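Local coordinates for protein N-acetylglucosamine-6-phosphate deacetylase (Mycobacterium smegmatis, PDB 6FV4) that probably removes the acetyl group from N-acetylglucosamine-6-phosphate in amino-sugar metabolism, as a metal-dependent hydrolase of the NagA family, at residues F81-A90 and G122-I132; M324-V332 and V375-T383. The protein carries 1 engineered substitution. One frame throughout, in Å; residues are numbered along the deposited sequence.

In the fold
Both contacts set a helix of the amidohydrolase fold against another part of the chain, and both are partly buried, with apolar groups inward and charges toward the surface. Interaction 1 joins two neighbouring outer helices, 86-98 and 113-129, at the start of the first and the end of the second. Interaction 2 instead packs helix 324-334 on the hairpin of strands 373-376 and 382-387. The two share no element. Side chain meets side chain in the polar part of interaction 1, whereas in interaction 2 a glutamate and, weakly, an arginine bind backbone groups of the hairpin. The F81 side chain of interaction 1 is about 10 Å from the bound zinc ion, while interaction 2 lies away from the metal and substrate sites.

Interaction 1 (F81-A90 and G122-I132); sequences FSAATDDETA and GLARQVRAGLI
R125 grips D86 end-on across the contact, NH1 to OD1 at 2.7 Å and NH2 to OD2 at 2.9 Å. The second bond lies in the guanidinium plane and meets the syn lone pair of OD2; the first is more bent, its acceptor tilted from that plane. An extended arginine chain, with CG anti to the backbone N (chi1 178°), carries the group there. D86 OD1 is shared: on its anti side Q126 NE2 donates an almost straight bond of 2.8 Å, in the plane of the amide. The other end of this amide is held too, since T89 OG1 donates to Q126 OE1 at 2.7 Å from above the carbonyl plane, so both ends fix the amide's rotation. These bonds tie the first turn of helix 86-98, N-capped by T85, to the last turns of helix 113-129, two outer helices of the amidohydrolase barrel. After the latter a Schellman motif at G130 turns the chain, and L131 comes back to the contact, where its CD2 lies 3.9 Å from A90 CA and also touches T89 CG2. Deeper in, I132 CG2 reaches F81 CE1 at 3.9 Å, L123 CD2 rests against F81 O, and both F81 and L123 pack on A106 of strand 104-109.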
loop_
_atom_site.group_PDB
_atom_site.type_symbol
_atom_site.label_atom_id
_atom_site.label_comp_id
_atom_site.label_asym_id
_atom_site.label_seq_id
_atom_site.Cartn_x
_atom_site.Cartn_y
_atom_site.Cartn_z
ATOM N N PHE B 81 0.016 -20.088 26.933
ATOM C CA PHE B 81 -0.582 -19.125 27.861
ATOM C C PHE B 81 -2.030 -19.476 28.178
ATOM O O PHE B 81 -2.481 -19.263 29.310
ATOM C CB PHE B 81 -0.489 -17.696 27.311
ATOM C CG PHE B 81 0.911 -17.163 27.247
ATOM C CD1 PHE B 81 1.735 -17.208 28.353
ATOM C CD2 PHE B 81 1.409 -16.632 26.063
ATOM C CE1 PHE B 81 3.031 -16.729 28.287
ATOM C CE2 PHE B 81 2.697 -16.140 25.992
ATOM C CZ PHE B 81 3.517 -16.190 27.092
ATOM N N SER B 82 -2.764 -20.056 27.218
ATOM C CA SER B 82 -4.144 -20.465 27.482
ATOM C C SER B 82 -4.271 -21.499 28.605
ATOM O O SER B 82 -5.383 -21.702 29.106
ATOM C CB SER B 82 -4.784 -21.017 26.209
ATOM O OG SER B 82 -4.111 -22.184 25.781
ATOM N N ALA B 83 -3.176 -22.158 29.005
ATOM C CA ALA B 83 -3.200 -23.023 30.184
ATOM C C ALA B 83 -3.345 -22.221 31.472
ATOM O O ALA B 83 -3.944 -22.705 32.445
ATOM C CB ALA B 83 -1.924 -23.867 30.241
ATOM N N ALA B 84 -2.790 -21.007 31.496
ATOM C CA ALA B 84 -2.862 -20.105 32.645
ATOM C C ALA B 84 -2.333 -20.777 33.906
ATOM O O ALA B 84 -2.956 -20.734 34.968
ATOM C CB ALA B 84 -4.289 -19.584 32.855
ATOM N N THR B 85 -1.165 -21.404 33.781
ATOM C CA THR B 85 -0.476 -22.009 34.909
ATOM C C THR B 85 0.930 -21.438 34.999
ATOM O O THR B 85 1.508 -21.012 33.993
ATOM C CB THR B 85 -0.414 -23.550 34.797
ATOM O OG1 THR B 85 0.447 -23.929 33.715
ATOM C CG2 THR B 85 -1.796 -24.139 34.573
ATOM N N ASP B 86 1.471 -21.427 36.217
ATOM C CA ASP B 86 2.817 -20.904 36.431
ATOM C C ASP B 86 3.851 -21.661 35.617
ATOM O O ASP B 86 4.830 -21.068 35.149
ATOM C CB ASP B 86 3.182 -20.963 37.917
ATOM C CG ASP B 86 2.391 -19.971 38.752
ATOM O OD1 ASP B 86 1.871 -18.995 38.171
ATOM O OD2 ASP B 86 2.295 -20.154 39.984
ATOM N N ASP B 87 3.645 -22.963 35.429
ATOM C CA ASP B 87 4.629 -23.775 34.730
ATOM C C ASP B 87 4.596 -23.514 33.224
ATOM O O ASP B 87 5.647 -23.368 32.587
ATOM C CB ASP B 87 4.376 -25.247 35.054
ATOM C CG ASP B 87 5.132 -26.188 34.148
ATOM O OD1 ASP B 87 6.331 -25.943 33.871
ATOM O OD2 ASP B 87 4.523 -27.189 33.705
ATOM N N GLU B 88 3.402 -23.430 32.637
ATOM C CA GLU B 88 3.329 -23.177 31.203
ATOM C C GLU B 88 3.754 -21.751 30.881
ATOM O O GLU B 88 4.481 -21.524 29.910
ATOM C CB GLU B 88 1.923 -23.466 30.688
ATOM C CG GLU B 88 1.512 -24.899 30.931
ATOM C CD GLU B 88 1.017 -25.615 29.702
ATOM O OE1 GLU B 88 1.327 -25.181 28.569
ATOM O OE2 GLU B 88 0.306 -26.632 29.871
ATOM N N THR B 89 3.320 -20.780 31.686
ATOM C CA THR B 89 3.725 -19.401 31.436
ATOM C C THR B 89 5.227 -19.233 31.607
ATOM O O THR B 89 5.873 -18.537 30.812
ATOM C CB THR B 89 2.960 -18.458 32.352
ATOM O OG1 THR B 89 1.570 -18.560 32.037
ATOM C CG2 THR B 89 3.411 -16.995 32.133
ATOM N N ALA B 90 5.805 -19.885 32.619
ATOM C CA ALA B 90 7.241 -19.752 32.849
ATOM C C ALA B 90 8.045 -20.286 31.667
ATOM O O ALA B 90 9.062 -19.698 31.288
ATOM C CB ALA B 90 7.648 -20.459 34.136
ATOM N N GLY B 122 -6.223 -16.324 35.851
ATOM C CA GLY B 122 -4.899 -16.899 36.050
ATOM C C GLY B 122 -3.774 -16.114 35.390
ATOM O O GLY B 122 -2.669 -16.011 35.941
ATOM N N LEU B 123 -4.012 -15.577 34.189
ATOM C CA LEU B 123 -2.946 -14.805 33.556
ATOM C C LEU B 123 -2.749 -13.462 34.255
ATOM O O LEU B 123 -1.623 -12.951 34.309
ATOM C CB LEU B 123 -3.234 -14.594 32.058
ATOM C CG LEU B 123 -2.970 -15.723 31.060
ATOM C CD1 LEU B 123 -3.151 -15.223 29.608
ATOM C CD2 LEU B 123 -1.570 -16.299 31.236
ATOM N N ALA B 124 -3.822 -12.872 34.795
ATOM C CA ALA B 124 -3.681 -11.604 35.513
ATOM C C ALA B 124 -2.717 -11.737 36.690
ATOM O O ALA B 124 -1.985 -10.798 37.013
ATOM C CB ALA B 124 -5.048 -11.121 36.006
ATOM N N ARG B 125 -2.694 -12.903 37.335
ATOM C CA ARG B 125 -1.749 -13.125 38.427
ATOM C C ARG B 125 -0.311 -13.143 37.915
ATOM O O ARG B 125 0.613 -12.651 38.582
ATOM C CB ARG B 125 -2.096 -14.432 39.150
ATOM C CG ARG B 125 -1.135 -14.786 40.270
ATOM C CD ARG B 125 -1.581 -16.050 41.028
ATOM N NE ARG B 125 -0.420 -16.653 41.670
ATOM C CZ ARG B 125 0.314 -17.607 41.111
ATOM N NH1 ARG B 125 -0.026 -18.080 39.916
ATOM N NH2 ARG B 125 1.376 -18.096 41.745
ATOM N N GLN B 126 -0.093 -13.691 36.725
ATOM C CA GLN B 126 1.258 -13.655 36.174
ATOM C C GLN B 126 1.635 -12.279 35.633
ATOM O O GLN B 126 2.821 -11.932 35.633
ATOM C CB GLN B 126 1.406 -14.734 35.110
ATOM C CG GLN B 126 1.621 -16.106 35.748
ATOM C CD GLN B 126 0.934 -17.190 34.993
ATOM O OE1 GLN B 126 0.484 -16.980 33.869
ATOM N NE2 GLN B 126 0.855 -18.372 35.588
ATOM N N VAL B 127 0.669 -11.475 35.188
ATOM C CA VAL B 127 0.949 -10.055 34.954
ATOM C C VAL B 127 1.448 -9.392 36.239
ATOM O O VAL B 127 2.486 -8.712 36.253
ATOM C CB VAL B 127 -0.298 -9.341 34.402
ATOM C CG1 VAL B 127 0.020 -7.857 34.121
ATOM C CG2 VAL B 127 -0.781 -10.017 33.114
ATOM N N ARG B 128 0.710 -9.580 37.345
ATOM C CA ARG B 128 1.106 -8.972 38.614
ATOM C C ARG B 128 2.448 -9.502 39.095
ATOM O O ARG B 128 3.230 -8.755 39.692
ATOM C CB ARG B 128 0.013 -9.189 39.671
ATOM C CG ARG B 128 -1.188 -8.271 39.473
ATOM C CD ARG B 128 -2.229 -8.387 40.588
ATOM N NE ARG B 128 -2.906 -9.680 40.584
ATOM C CZ ARG B 128 -4.005 -9.954 39.891
ATOM N NH1 ARG B 128 -4.555 -9.031 39.109
ATOM N NH2 ARG B 128 -4.537 -11.165 39.963
ATOM N N ALA B 129 2.758 -10.770 38.807
ATOM C CA ALA B 129 4.066 -11.314 39.156
ATOM C C ALA B 129 5.186 -10.818 38.242
ATOM O O ALA B 129 6.359 -10.978 38.587
ATOM C CB ALA B 129 4.033 -12.845 39.117
ATOM N N GLY B 130 4.874 -10.233 37.095
ATOM C CA GLY B 130 5.929 -9.716 36.243
ATOM C C GLY B 130 6.440 -10.654 35.171
ATOM O O GLY B 130 7.418 -10.314 34.488
ATOM N N LEU B 131 5.809 -11.815 34.988
ATOM C CA LEU B 131 6.229 -12.724 33.924
ATOM C C LEU B 131 5.802 -12.209 32.558
ATOM O O LEU B 131 6.563 -12.300 31.585
ATOM C CB LEU B 131 5.656 -14.121 34.161
ATOM C CG LEU B 131 6.382 -14.991 35.186
ATOM C CD1 LEU B 131 5.793 -14.826 36.595
ATOM C CD2 LEU B 131 6.337 -16.452 34.759
ATOM N N ILE B 132 4.576 -11.694 32.466
ATOM C CA ILE B 132 4.022 -11.122 31.251
ATOM C C ILE B 132 3.544 -9.721 31.580
ATOM O O ILE B 132 3.371 -9.358 32.740
ATOM C CB ILE B 132 2.873 -11.967 30.673
ATOM C CG1 ILE B 132 1.927 -12.402 31.787
ATOM C CG2 ILE B 132 3.427 -13.210 29.995
ATOM C CD1 ILE B 132 0.649 -13.009 31.264
#

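Interaction 2 (M324-V332 and V375-T383); sequences MEQVFRLAV and VLDHDLAVT
E325 reaches V382 with an extended chain, its CG anti to the backbone N (chi1 167°). E325 OE1 accepts from V382 N at 3.1 Å, a nearly straight bond that arrives from above the carboxylate plane, while V382 CG2 lies 3.5 Å from E325 CD. E325 OE2 is hydrogen-bonded to H99 ND1. One helical turn on, R329 starts out the same way but bends at chi3 (41°), folding its guanidinium back over E325 O. R329 NH1 then makes a weak bond to L380 O at 2.7 Å, N-H...O angle 129°, and a weak salt bridge to E325 OE1. L380 closes the type I turn from D377, and its CB is directed toward the helix. L380 CD1 meets V332 tip to tip, 3.8 Å from both CG1 and CG2, and F328 CE2 packs 3.6 Å from L376 CD1. The contact thus lays helix 324-334 of the amidohydrolase fold against strands 373-376 and 382-387 and the turn between them, with helix 339-357 beside L380 and V332. E325 holds V382 N and R329, weakly, L380 O, so the polar bonds end on the hairpin's main chain, while F328, V332, L376 and L380 supply the apolar packing.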
loop_
_atom_site.group_PDB
_atom_site.type_symbol
_atom_site.label_atom_id
_atom_site.label_comp_id
_atom_site.label_asym_id
_atom_site.label_seq_id
_atom_site.Cartn_x
_atom_site.Cartn_y
_atom_site.Cartn_z
ATOM N N MET B 324 10.757 -13.240 18.190
ATOM C CA MET B 324 11.004 -11.858 17.790
ATOM C C MET B 324 12.374 -11.704 17.156
ATOM O O MET B 324 12.538 -10.873 16.259
ATOM C CB MET B 324 10.860 -10.906 18.970
ATOM C CG MET B 324 9.423 -10.588 19.330
ATOM S SD MET B 324 8.333 -9.875 18.085
ATOM C CE MET B 324 8.658 -8.107 18.251
ATOM N N GLU B 325 13.357 -12.495 17.605
ATOM C CA GLU B 325 14.673 -12.519 16.977
ATOM C C GLU B 325 14.583 -12.856 15.488
ATOM O O GLU B 325 15.281 -12.257 14.661
ATOM C CB GLU B 325 15.561 -13.537 17.703
ATOM C CG GLU B 325 16.843 -13.882 16.973
ATOM C CD GLU B 325 17.697 -14.862 17.736
ATOM O OE1 GLU B 325 18.838 -15.125 17.316
ATOM O OE2 GLU B 325 17.233 -15.359 18.775
ATOM N N GLN B 326 13.735 -13.826 15.125
ATOM C CA GLN B 326 13.626 -14.211 13.720
ATOM C C GLN B 326 12.889 -13.154 12.908
ATOM O O GLN B 326 13.295 -12.838 11.785
ATOM C CB GLN B 326 12.925 -15.567 13.586
ATOM C CG GLN B 326 13.785 -16.755 14.000
ATOM C CD GLN B 326 12.969 -18.023 14.210
ATOM O OE1 GLN B 326 12.492 -18.279 15.310
ATOM N NE2 GLN B 326 12.825 -18.830 13.159
ATOM N N VAL B 327 11.800 -12.598 13.440
ATOM C CA VAL B 327 11.060 -11.622 12.645
ATOM C C VAL B 327 11.859 -10.330 12.497
ATOM O O VAL B 327 11.825 -9.690 11.435
ATOM C CB VAL B 327 9.662 -11.362 13.229
ATOM C CG1 VAL B 327 8.885 -12.681 13.358
ATOM C CG2 VAL B 327 9.756 -10.653 14.547
ATOM N N PHE B 328 12.603 -9.940 13.543
ATOM C CA PHE B 328 13.490 -8.783 13.446
ATOM C C PHE B 328 14.491 -8.959 12.305
ATOM O O PHE B 328 14.672 -8.061 11.471
ATOM C CB PHE B 328 14.227 -8.581 14.773
ATOM C CG PHE B 328 15.124 -7.353 14.810
ATOM C CD1 PHE B 328 14.606 -6.104 15.121
ATOM C CD2 PHE B 328 16.482 -7.457 14.549
ATOM C CE1 PHE B 328 15.437 -4.969 15.176
ATOM C CE2 PHE B 328 17.310 -6.331 14.590
ATOM C CZ PHE B 328 16.783 -5.088 14.903
ATOM N N ARG B 329 15.161 -10.110 12.270
ATOM C CA ARG B 329 16.176 -10.370 11.254
ATOM C C ARG B 329 15.553 -10.447 9.863
ATOM O O ARG B 329 16.133 -9.948 8.893
ATOM C CB ARG B 329 16.918 -11.657 11.618
ATOM C CG ARG B 329 18.075 -12.055 10.732
ATOM C CD ARG B 329 18.883 -13.214 11.359
ATOM N NE ARG B 329 18.044 -14.244 11.980
ATOM C CZ ARG B 329 18.023 -14.533 13.283
ATOM N NH1 ARG B 329 18.802 -13.878 14.140
ATOM N NH2 ARG B 329 17.217 -15.488 13.736
ATOM N N LEU B 330 14.355 -11.038 9.748
ATOM C CA LEU B 330 13.662 -11.052 8.458
ATOM C C LEU B 330 13.171 -9.658 8.071
ATOM O O LEU B 330 13.211 -9.279 6.893
ATOM C CB LEU B 330 12.501 -12.050 8.498
ATOM C CG LEU B 330 12.916 -13.520 8.385
ATOM C CD1 LEU B 330 11.743 -14.482 8.590
ATOM C CD2 LEU B 330 13.605 -13.755 7.007
ATOM N N ALA B 331 12.709 -8.875 9.043
ATOM C CA ALA B 331 12.331 -7.492 8.768
ATOM C C ALA B 331 13.506 -6.698 8.196
ATOM O O ALA B 331 13.343 -5.946 7.228
ATOM C CB ALA B 331 11.804 -6.832 10.048
ATOM N N VAL B 332 14.697 -6.848 8.786
ATOM C CA VAL B 332 15.872 -6.122 8.303
ATOM C C VAL B 332 16.250 -6.602 6.902
ATOM O O VAL B 332 16.686 -5.817 6.048
ATOM C CB VAL B 332 17.050 -6.290 9.285
ATOM C CG1 VAL B 332 18.318 -5.643 8.717
ATOM C CG2 VAL B 332 16.727 -5.707 10.668
ATOM N N VAL B 375 21.617 -7.840 22.587
ATOM C CA VAL B 375 22.904 -7.747 21.923
ATOM C C VAL B 375 22.876 -8.707 20.749
ATOM O O VAL B 375 22.498 -9.873 20.905
ATOM C CB VAL B 375 24.062 -8.061 22.880
ATOM C CG1 VAL B 375 25.378 -7.729 22.209
ATOM C CG2 VAL B 375 23.909 -7.251 24.174
ATOM N N LEU B 376 23.249 -8.209 19.571
ATOM C CA LEU B 376 23.203 -8.984 18.341
ATOM C C LEU B 376 24.570 -8.957 17.682
ATOM O O LEU B 376 25.254 -7.931 17.715
ATOM C CB LEU B 376 22.152 -8.418 17.374
ATOM C CG LEU B 376 20.749 -8.120 17.903
ATOM C CD1 LEU B 376 19.977 -7.284 16.892
ATOM C CD2 LEU B 376 20.006 -9.415 18.199
ATOM N N ASP B 377 24.958 -10.075 17.062
ATOM C CA ASP B 377 26.205 -10.118 16.303
ATOM C C ASP B 377 25.954 -9.657 14.867
ATOM O O ASP B 377 24.883 -9.140 14.534
ATOM C CB ASP B 377 26.830 -11.515 16.379
ATOM C CG ASP B 377 25.935 -12.607 15.815
ATOM O OD1 ASP B 377 25.056 -12.325 14.970
ATOM O OD2 ASP B 377 26.145 -13.772 16.194
ATOM N N HIS B 378 26.944 -9.829 13.980
ATOM C CA HIS B 378 26.788 -9.299 12.626
ATOM C C HIS B 378 25.738 -10.069 11.838
ATOM O O HIS B 378 25.070 -9.493 10.972
ATOM C CB HIS B 378 28.130 -9.284 11.883
ATOM C CG HIS B 378 28.865 -7.976 11.998
ATOM N ND1 HIS B 378 28.350 -6.784 11.533
ATOM C CD2 HIS B 378 30.069 -7.673 12.547
ATOM C CE1 HIS B 378 29.203 -5.806 11.785
ATOM N NE2 HIS B 378 30.255 -6.318 12.401
ATOM N N ASP B 379 25.548 -11.349 12.146
ATOM C CA ASP B 379 24.438 -12.089 11.554
ATOM C C ASP B 379 23.084 -11.703 12.144
ATOM O O ASP B 379 22.082 -12.337 11.800
ATOM C CB ASP B 379 24.664 -13.593 11.727
ATOM C CG ASP B 379 25.912 -14.087 11.002
ATOM O OD1 ASP B 379 26.304 -13.473 9.976
ATOM O OD2 ASP B 379 26.508 -15.087 11.467
ATOM N N LEU B 380 23.033 -10.688 13.008
ATOM C CA LEU B 380 21.818 -10.311 13.732
ATOM C C LEU B 380 21.262 -11.471 14.558
ATOM O O LEU B 380 20.050 -11.593 14.742
ATOM C CB LEU B 380 20.747 -9.754 12.786
ATOM C CG LEU B 380 21.092 -8.454 12.046
ATOM C CD1 LEU B 380 19.835 -7.774 11.513
ATOM C CD2 LEU B 380 21.871 -7.506 12.956
ATOM N N ALA B 381 22.139 -12.331 15.067
ATOM C CA ALA B 381 21.742 -13.339 16.038
ATOM C C ALA B 381 21.925 -12.799 17.450
ATOM O O ALA B 381 22.918 -12.126 17.739
ATOM C CB ALA B 381 22.557 -14.624 15.876
ATOM N N VAL B 382 20.965 -13.120 18.325
ATOM C CA VAL B 382 21.025 -12.719 19.727
ATOM C C VAL B 382 22.177 -13.426 20.418
ATOM O O VAL B 382 22.265 -14.660 20.413
ATOM C CB VAL B 382 19.709 -13.046 20.445
ATOM C CG1 VAL B 382 19.868 -12.804 21.956
ATOM C CG2 VAL B 382 18.565 -12.234 19.876
ATOM N N THR B 383 23.055 -12.644 21.043
ATOM C CA THR B 383 24.147 -13.186 21.836
ATOM C C THR B 383 24.014 -12.863 23.318
ATOM O O THR B 383 24.650 -13.531 24.140
ATOM C CB THR B 383 25.494 -12.655 21.322
ATOM O OG1 THR B 383 25.474 -11.225 21.347
ATOM C CG2 THR B 383 25.736 -13.112 19.875
#